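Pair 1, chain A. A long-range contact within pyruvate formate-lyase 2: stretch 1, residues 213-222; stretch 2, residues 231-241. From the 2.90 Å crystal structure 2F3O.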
# COMPACT_ATOMS: atom_id res chain seq x y z
N TYR A 213 -36.85 -27.63 2.70
CA TYR A 213 -38.17 -27.19 2.24
C TYR A 213 -38.65 -28.02 1.06
O TYR A 213 -39.85 -28.10 0.81
CB TYR A 213 -38.21 -25.70 1.89
CG TYR A 213 -38.56 -24.81 3.05
CD1 TYR A 213 -37.57 -24.09 3.70
CD2 TYR A 213 -39.87 -24.69 3.50
CE1 TYR A 213 -37.88 -23.27 4.77
CE2 TYR A 213 -40.19 -23.86 4.58
CZ TYR A 213 -39.18 -23.16 5.21
OH TYR A 213 -39.42 -22.33 6.27
N SER A 214 -37.70 -28.62 0.34
CA SER A 214 -37.99 -29.50 -0.78
C SER A 214 -38.59 -30.79 -0.27
O SER A 214 -39.51 -31.35 -0.88
CB SER A 214 -36.70 -29.79 -1.54
OG SER A 214 -36.89 -30.79 -2.51
N LYS A 215 -38.09 -31.25 0.88
CA LYS A 215 -38.52 -32.50 1.49
C LYS A 215 -39.89 -32.37 2.14
O LYS A 215 -40.70 -33.29 2.05
CB LYS A 215 -37.46 -32.97 2.50
CG LYS A 215 -37.11 -34.47 2.45
CD LYS A 215 -37.01 -35.04 1.00
CE LYS A 215 -35.76 -34.56 0.25
NZ LYS A 215 -34.60 -34.42 1.16
N LEU A 216 -40.15 -31.23 2.78
CA LEU A 216 -41.45 -30.94 3.36
C LEU A 216 -42.51 -30.83 2.26
O LEU A 216 -43.63 -31.29 2.44
CB LEU A 216 -41.43 -29.63 4.15
CG LEU A 216 -42.20 -29.46 5.48
CD1 LEU A 216 -42.96 -28.15 5.49
CD2 LEU A 216 -43.17 -30.60 5.78
N ALA A 217 -42.14 -30.22 1.13
CA ALA A 217 -43.04 -30.08 -0.02
C ALA A 217 -43.43 -31.43 -0.61
O ALA A 217 -44.56 -31.62 -1.06
CB ALA A 217 -42.39 -29.24 -1.08
N GLU A 218 -42.47 -32.35 -0.61
CA GLU A 218 -42.69 -33.70 -1.10
C GLU A 218 -43.57 -34.47 -0.12
O GLU A 218 -44.46 -35.22 -0.51
CB GLU A 218 -41.34 -34.38 -1.22
CG GLU A 218 -41.17 -35.27 -2.40
CD GLU A 218 -39.73 -35.70 -2.52
OE1 GLU A 218 -39.14 -36.13 -1.50
OE2 GLU A 218 -39.19 -35.58 -3.64
N GLU A 219 -43.32 -34.25 1.17
CA GLU A 219 -44.07 -34.89 2.24
C GLU A 219 -45.55 -34.43 2.27
O GLU A 219 -46.45 -35.21 2.58
CB GLU A 219 -43.37 -34.60 3.57
CG GLU A 219 -43.87 -35.38 4.77
CD GLU A 219 -43.45 -34.72 6.07
OE1 GLU A 219 -42.24 -34.75 6.39
OE2 GLU A 219 -44.34 -34.16 6.76
N LEU A 220 -45.80 -33.17 1.92
CA LEU A 220 -47.16 -32.65 1.93
C LEU A 220 -47.96 -33.07 0.69
O LEU A 220 -49.19 -33.09 0.73
CB LEU A 220 -47.20 -31.12 2.08
CG LEU A 220 -46.72 -30.43 3.37
CD1 LEU A 220 -47.43 -29.09 3.56
CD2 LEU A 220 -46.93 -31.31 4.59
N ALA A 221 -47.26 -33.41 -0.39
CA ALA A 221 -47.90 -33.69 -1.70
C ALA A 221 -48.36 -35.14 -1.89
O ALA A 221 -49.10 -35.44 -2.84
CB ALA A 221 -46.96 -33.29 -2.84
N GLU A 222 -47.94 -36.04 -1.01
CA GLU A 222 -48.40 -37.42 -1.02
C GLU A 222 -49.59 -37.52 -0.08
O GLU A 222 -49.86 -38.57 0.50
CB GLU A 222 -47.29 -38.36 -0.58
CG GLU A 222 -46.55 -37.82 0.62
CD GLU A 222 -45.67 -38.85 1.32
OE1 GLU A 222 -45.37 -38.65 2.52
OE2 GLU A 222 -45.28 -39.85 0.68
N GLU A 231 -48.76 -28.15 -7.51
CA GLU A 231 -47.99 -27.03 -6.97
C GLU A 231 -46.89 -27.45 -5.99
O GLU A 231 -45.75 -27.00 -6.11
CB GLU A 231 -48.93 -26.01 -6.31
CG GLU A 231 -49.78 -25.22 -7.29
CD GLU A 231 -50.92 -24.49 -6.61
OE1 GLU A 231 -51.07 -24.64 -5.39
OE2 GLU A 231 -51.67 -23.77 -7.31
N LEU A 232 -47.23 -28.31 -5.03
CA LEU A 232 -46.26 -28.75 -4.03
C LEU A 232 -45.15 -29.61 -4.64
O LEU A 232 -44.02 -29.59 -4.16
CB LEU A 232 -46.96 -29.48 -2.88
CG LEU A 232 -47.83 -28.63 -1.95
CD1 LEU A 232 -48.95 -29.44 -1.31
CD2 LEU A 232 -47.00 -27.96 -0.87
N LEU A 233 -45.46 -30.34 -5.70
CA LEU A 233 -44.44 -31.09 -6.42
C LEU A 233 -43.48 -30.16 -7.16
O LEU A 233 -42.29 -30.47 -7.27
CB LEU A 233 -45.07 -32.06 -7.43
CG LEU A 233 -45.68 -33.37 -6.94
CD1 LEU A 233 -46.25 -34.11 -8.14
CD2 LEU A 233 -44.66 -34.22 -6.19
N LYS A 234 -44.00 -29.03 -7.66
CA LYS A 234 -43.19 -27.99 -8.28
C LYS A 234 -42.29 -27.32 -7.26
O LYS A 234 -41.10 -27.13 -7.51
CB LYS A 234 -44.07 -26.93 -8.95
CG LYS A 234 -44.14 -27.04 -10.45
CD LYS A 234 -42.79 -26.74 -11.10
CE LYS A 234 -42.99 -26.39 -12.57
NZ LYS A 234 -41.70 -26.02 -13.22
N ILE A 235 -42.85 -26.98 -6.10
CA ILE A 235 -42.09 -26.43 -4.99
C ILE A 235 -40.96 -27.36 -4.53
O ILE A 235 -39.86 -26.90 -4.23
CB ILE A 235 -43.02 -26.05 -3.82
CG1 ILE A 235 -43.89 -24.86 -4.23
CG2 ILE A 235 -42.25 -25.67 -2.58
CD1 ILE A 235 -44.87 -24.46 -3.18
N ALA A 236 -41.21 -28.67 -4.55
CA ALA A 236 -40.18 -29.65 -4.20
C ALA A 236 -39.04 -29.67 -5.21
O ALA A 236 -37.88 -29.88 -4.87
CB ALA A 236 -40.81 -31.02 -4.11
N GLU A 237 -39.40 -29.43 -6.46
CA GLU A 237 -38.49 -29.52 -7.57
C GLU A 237 -37.63 -28.25 -7.62
O GLU A 237 -36.40 -28.31 -7.83
CB GLU A 237 -39.34 -29.68 -8.84
CG GLU A 237 -38.64 -29.98 -10.13
CD GLU A 237 -39.60 -29.83 -11.30
OE1 GLU A 237 -39.30 -29.05 -12.24
OE2 GLU A 237 -40.69 -30.46 -11.25
N ILE A 238 -38.29 -27.11 -7.37
CA ILE A 238 -37.66 -25.80 -7.31
C ILE A 238 -36.69 -25.70 -6.13
O ILE A 238 -35.53 -25.35 -6.32
CB ILE A 238 -38.72 -24.70 -7.21
CG1 ILE A 238 -39.45 -24.55 -8.54
CG2 ILE A 238 -38.10 -23.37 -6.92
CD1 ILE A 238 -40.72 -23.75 -8.40
N CYS A 239 -37.13 -26.05 -4.92
CA CYS A 239 -36.26 -25.98 -3.74
C CYS A 239 -35.15 -27.03 -3.66
O CYS A 239 -34.35 -27.01 -2.75
CB CYS A 239 -37.07 -26.09 -2.47
SG CYS A 239 -38.04 -24.66 -2.14
N ARG A 240 -35.13 -27.97 -4.60
CA ARG A 240 -34.05 -28.93 -4.69
C ARG A 240 -32.97 -28.26 -5.49
O ARG A 240 -31.78 -28.48 -5.27
CB ARG A 240 -34.53 -30.19 -5.40
CG ARG A 240 -33.46 -31.27 -5.65
CD ARG A 240 -34.09 -32.61 -6.07
NE ARG A 240 -35.37 -32.92 -5.41
CZ ARG A 240 -35.50 -33.38 -4.16
NH1 ARG A 240 -36.72 -33.63 -3.68
NH2 ARG A 240 -34.44 -33.60 -3.38
N LYS A 241 -33.39 -27.42 -6.43
CA LYS A 241 -32.49 -26.83 -7.39
C LYS A 241 -31.94 -25.51 -6.86
O LYS A 241 -30.73 -25.29 -6.86
CB LYS A 241 -33.23 -26.58 -8.70
CG LYS A 241 -32.37 -25.95 -9.74
CD LYS A 241 -33.18 -25.38 -10.88
CE LYS A 241 -32.26 -24.78 -11.93
NZ LYS A 241 -33.01 -24.58 -13.20

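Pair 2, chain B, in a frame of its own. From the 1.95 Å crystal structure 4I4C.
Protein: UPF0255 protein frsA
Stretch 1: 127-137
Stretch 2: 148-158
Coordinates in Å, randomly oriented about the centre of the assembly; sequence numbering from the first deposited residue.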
# COMPACT_ATOMS: atom_id res chain seq x y z
N SER B 127 -7.86 12.10 8.15
CA SER B 127 -6.50 12.55 8.44
C SER B 127 -5.88 11.79 9.61
O SER B 127 -4.69 11.45 9.59
CB SER B 127 -6.49 14.04 8.78
OG SER B 127 -6.81 14.79 7.64
N ALA B 128 -6.69 11.53 10.63
CA ALA B 128 -6.22 10.84 11.83
C ALA B 128 -5.85 9.40 11.51
O ALA B 128 -4.80 8.90 11.95
CB ALA B 128 -7.30 10.87 12.89
N SER B 129 -6.71 8.75 10.72
CA SER B 129 -6.51 7.38 10.26
C SER B 129 -5.18 7.25 9.57
O SER B 129 -4.45 6.29 9.81
CB SER B 129 -7.60 6.99 9.26
OG SER B 129 -7.49 5.61 8.97
N LEU B 130 -4.88 8.22 8.72
CA LEU B 130 -3.64 8.20 7.95
C LEU B 130 -2.43 8.35 8.87
O LEU B 130 -1.41 7.67 8.69
CB LEU B 130 -3.64 9.32 6.92
CG LEU B 130 -2.45 9.29 5.98
CD1 LEU B 130 -2.39 7.95 5.26
CD2 LEU B 130 -2.59 10.43 4.99
N CYS B 131 -2.55 9.24 9.86
CA CYS B 131 -1.45 9.44 10.80
C CYS B 131 -1.17 8.17 11.58
O CYS B 131 -0.01 7.82 11.79
CB CYS B 131 -1.71 10.61 11.74
SG CYS B 131 -1.72 12.18 10.89
N TYR B 132 -2.23 7.49 12.00
CA TYR B 132 -2.11 6.22 12.71
C TYR B 132 -1.48 5.11 11.84
O TYR B 132 -0.71 4.29 12.34
CB TYR B 132 -3.49 5.74 13.19
CG TYR B 132 -4.11 6.59 14.26
CD1 TYR B 132 -3.33 7.13 15.29
CD2 TYR B 132 -5.47 6.87 14.25
CE1 TYR B 132 -3.89 7.91 16.27
CE2 TYR B 132 -6.04 7.67 15.24
CZ TYR B 132 -5.24 8.18 16.25
OH TYR B 132 -5.79 8.97 17.24
N SER B 133 -1.86 5.07 10.56
CA SER B 133 -1.28 4.13 9.61
C SER B 133 0.23 4.37 9.46
O SER B 133 1.03 3.43 9.54
CB SER B 133 -1.98 4.23 8.24
OG SER B 133 -1.33 3.40 7.28
N ILE B 134 0.61 5.61 9.24
CA ILE B 134 2.02 5.98 9.20
C ILE B 134 2.76 5.63 10.51
O ILE B 134 3.90 5.16 10.49
CB ILE B 134 2.18 7.48 8.88
CG1 ILE B 134 1.69 7.75 7.45
CG2 ILE B 134 3.62 7.91 9.08
CD1 ILE B 134 1.37 9.19 7.15
N ALA B 135 2.10 5.87 11.65
CA ALA B 135 2.65 5.46 12.95
C ALA B 135 3.05 3.98 12.96
O ALA B 135 4.06 3.61 13.55
CB ALA B 135 1.65 5.75 14.08
N GLY B 136 2.26 3.14 12.30
CA GLY B 136 2.54 1.72 12.29
C GLY B 136 3.46 1.28 11.16
O GLY B 136 4.05 0.19 11.18
N TYR B 137 3.58 2.13 10.15
CA TYR B 137 4.43 1.82 8.99
C TYR B 137 5.82 1.46 9.49
O TYR B 137 6.37 2.16 10.37
CB TYR B 137 4.49 3.05 8.08
CG TYR B 137 5.58 3.06 7.02
CD1 TYR B 137 5.36 2.48 5.76
CD2 TYR B 137 6.79 3.70 7.24
CE1 TYR B 137 6.35 2.52 4.78
CE2 TYR B 137 7.78 3.75 6.27
CZ TYR B 137 7.56 3.16 5.03
OH TYR B 137 8.54 3.21 4.05
N GLN B 148 -1.18 -1.83 17.56
CA GLN B 148 -2.05 -0.84 18.16
C GLN B 148 -2.36 0.36 17.26
O GLN B 148 -3.50 0.81 17.19
CB GLN B 148 -1.43 -0.36 19.49
CG GLN B 148 -2.14 -0.92 20.70
CD GLN B 148 -3.60 -0.52 20.71
OE1 GLN B 148 -3.93 0.66 20.79
NE2 GLN B 148 -4.49 -1.51 20.61
N ALA B 149 -1.35 0.88 16.57
CA ALA B 149 -1.53 1.95 15.59
C ALA B 149 -2.52 1.56 14.49
O ALA B 149 -3.35 2.37 14.07
CB ALA B 149 -0.20 2.31 14.96
N GLN B 150 -2.41 0.33 14.02
CA GLN B 150 -3.26 -0.22 12.97
C GLN B 150 -4.71 -0.38 13.47
O GLN B 150 -5.67 -0.29 12.70
CB GLN B 150 -2.70 -1.56 12.51
CG GLN B 150 -3.26 -2.09 11.20
CD GLN B 150 -2.60 -3.39 10.75
OE1 GLN B 150 -3.28 -4.30 10.28
NE2 GLN B 150 -1.28 -3.47 10.88
N VAL B 151 -4.87 -0.60 14.77
CA VAL B 151 -6.21 -0.67 15.35
C VAL B 151 -6.84 0.72 15.31
O VAL B 151 -8.00 0.87 14.95
CB VAL B 151 -6.18 -1.21 16.81
CG1 VAL B 151 -7.49 -0.91 17.53
CG2 VAL B 151 -5.87 -2.71 16.83
N LEU B 152 -6.05 1.73 15.64
CA LEU B 152 -6.54 3.10 15.68
C LEU B 152 -6.82 3.61 14.29
O LEU B 152 -7.77 4.36 14.06
CB LEU B 152 -5.51 4.02 16.38
CG LEU B 152 -5.40 3.82 17.89
CD1 LEU B 152 -4.27 4.68 18.46
CD2 LEU B 152 -6.71 4.14 18.58
N ALA B 153 -5.95 3.21 13.36
CA ALA B 153 -6.12 3.56 11.96
C ALA B 153 -7.48 3.07 11.52
O ALA B 153 -8.26 3.83 10.95
CB ALA B 153 -5.02 2.93 11.11
N ASN B 154 -7.77 1.80 11.79
CA ASN B 154 -9.05 1.19 11.39
C ASN B 154 -10.26 1.81 12.10
O ASN B 154 -11.27 2.09 11.46
CB ASN B 154 -9.02 -0.33 11.58
CG ASN B 154 -8.23 -1.04 10.48
OD1 ASN B 154 -8.40 -0.75 9.30
ND2 ASN B 154 -7.38 -1.99 10.87
N SER B 155 -10.19 2.02 13.41
CA SER B 155 -11.34 2.63 14.08
C SER B 155 -11.56 4.08 13.60
O SER B 155 -12.69 4.52 13.43
CB SER B 155 -11.24 2.52 15.62
OG SER B 155 -10.13 3.23 16.13
N ALA B 156 -10.49 4.80 13.33
CA ALA B 156 -10.65 6.16 12.85
C ALA B 156 -11.27 6.22 11.45
O ALA B 156 -12.06 7.12 11.15
CB ALA B 156 -9.32 6.93 12.91
N TYR B 157 -10.92 5.26 10.59
CA TYR B 157 -11.47 5.22 9.24
C TYR B 157 -12.99 5.01 9.25
O TYR B 157 -13.72 5.66 8.50
CB TYR B 157 -10.82 4.09 8.43
CG TYR B 157 -10.87 4.30 6.92
CD1 TYR B 157 -9.91 5.08 6.28
CD2 TYR B 157 -11.85 3.69 6.15
CE1 TYR B 157 -9.93 5.26 4.91
CE2 TYR B 157 -11.88 3.87 4.76
CZ TYR B 157 -10.92 4.65 4.16
OH TYR B 157 -10.93 4.84 2.80
N LEU B 158 -13.45 4.09 10.07
CA LEU B 158 -14.89 3.80 10.12
C LEU B 158 -15.65 4.98 10.71
O LEU B 158 -16.73 5.33 10.23
CB LEU B 158 -15.17 2.49 10.86
CG LEU B 158 -14.42 1.27 10.30
CD1 LEU B 158 -14.69 0.02 11.13
CD2 LEU B 158 -14.78 1.01 8.84

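Pair 1 and pair 2 are each two helices packed side by side, running in nearly opposite directions. The angle between the helix directions is 162° in pair 1 and 163° in pair 2. In both, the axes come within 7.7 Å. The central 14 residues superpose with an RMSD of 0.3 Å.

The nearest CA atoms fall at matching positions. In pair 1 the CA atoms of S214(A) and A236(A) are 4.1 Å apart. In pair 2 the CA atoms of S129(B) and A153(B) are 4.2 Å apart. The serines match each other, and so do the alanines; their side-chain centres nearly coincide. Both serines adopt the t rotamer and donate a hydrogen bond to the facing backbone carbonyl. S214(A) OG lies 2.7 Å from A236(A) O, and S129(B) OG lies 2.8 Å from A153(B) O. Small residues stand where the CA atoms come closest, and the hydroxyl finds its acceptor across the interface.

One turn after the serine, the side chains differ in size. A217(A) matches Y132(B), and both CA-to-CB bonds point toward the partner helix. A217(A) is a small side chain packed closely: A217(A) CB lies 3.5 Å from L232(A) O and 3.9 Å from both I235(A) CG2 and A236(A) CB. Y132(B) instead places a full ring among A149(B), L152(B), A153(B) and A156(B), as a knob in a hole. L152(B) CB lies over one ring face, 3.6 Å from the centroid of the Y132(B) ring, in a CH-pi contact. A156(B) CB sits at the ring edge, 4.1 Å from Y132(B) CD2.

One turn further along the first helix, bulk moves to the other helix. L232(A) matches A149(B). In pair 1 the leucine fills the space: L232(A) CB is 3.8 Å from A221(A) CB, and L232(A) CD1 is 4.2 Å from L220(A) CB. In pair 2 three small residues meet here. A149(B) CB lies 4.0 Å from A135(B) CB and 3.7 Å from G136(B) N. G136(B), the match of A221(A), has no side chain. An ideal CB on G136(B) would point toward the partner and lie a tight 3.4 Å from A149(B) CB.

At the other end, C239(A) matches A156(B), and both point toward the first helix. C239(A) SG is 4.2 Å from Y213(A) CB; A156(B) CB is 4.4 Å from A128(B) CB.

R240(A) and Y157(B) also match, and both approach the serine. The R240(A) side chain starts sideways, but its end comes nearer. R240(A) NH1 forms a salt bridge with E218(A) OE2 at 3.1 Å. S214(A) OG lies over one face of the guanidinium, 3.1 Å from R240(A) NH1, but the angle is poor for a hydrogen bond. Y157(B) brings an aromatic ring instead, with S129(B) OG at its edge, 3.7 Å from Y157(B) CD1. S133(B), which matches E218(A), is uncharged, and its OG is hydrogen-bonded elsewhere in the structure.

Pair 1 buries 540 Å² between its stretches and pair 2 buries 397 Å². The serine-to-carbonyl bond and the CB packing next to it are common to both; the larger side chains around them differ.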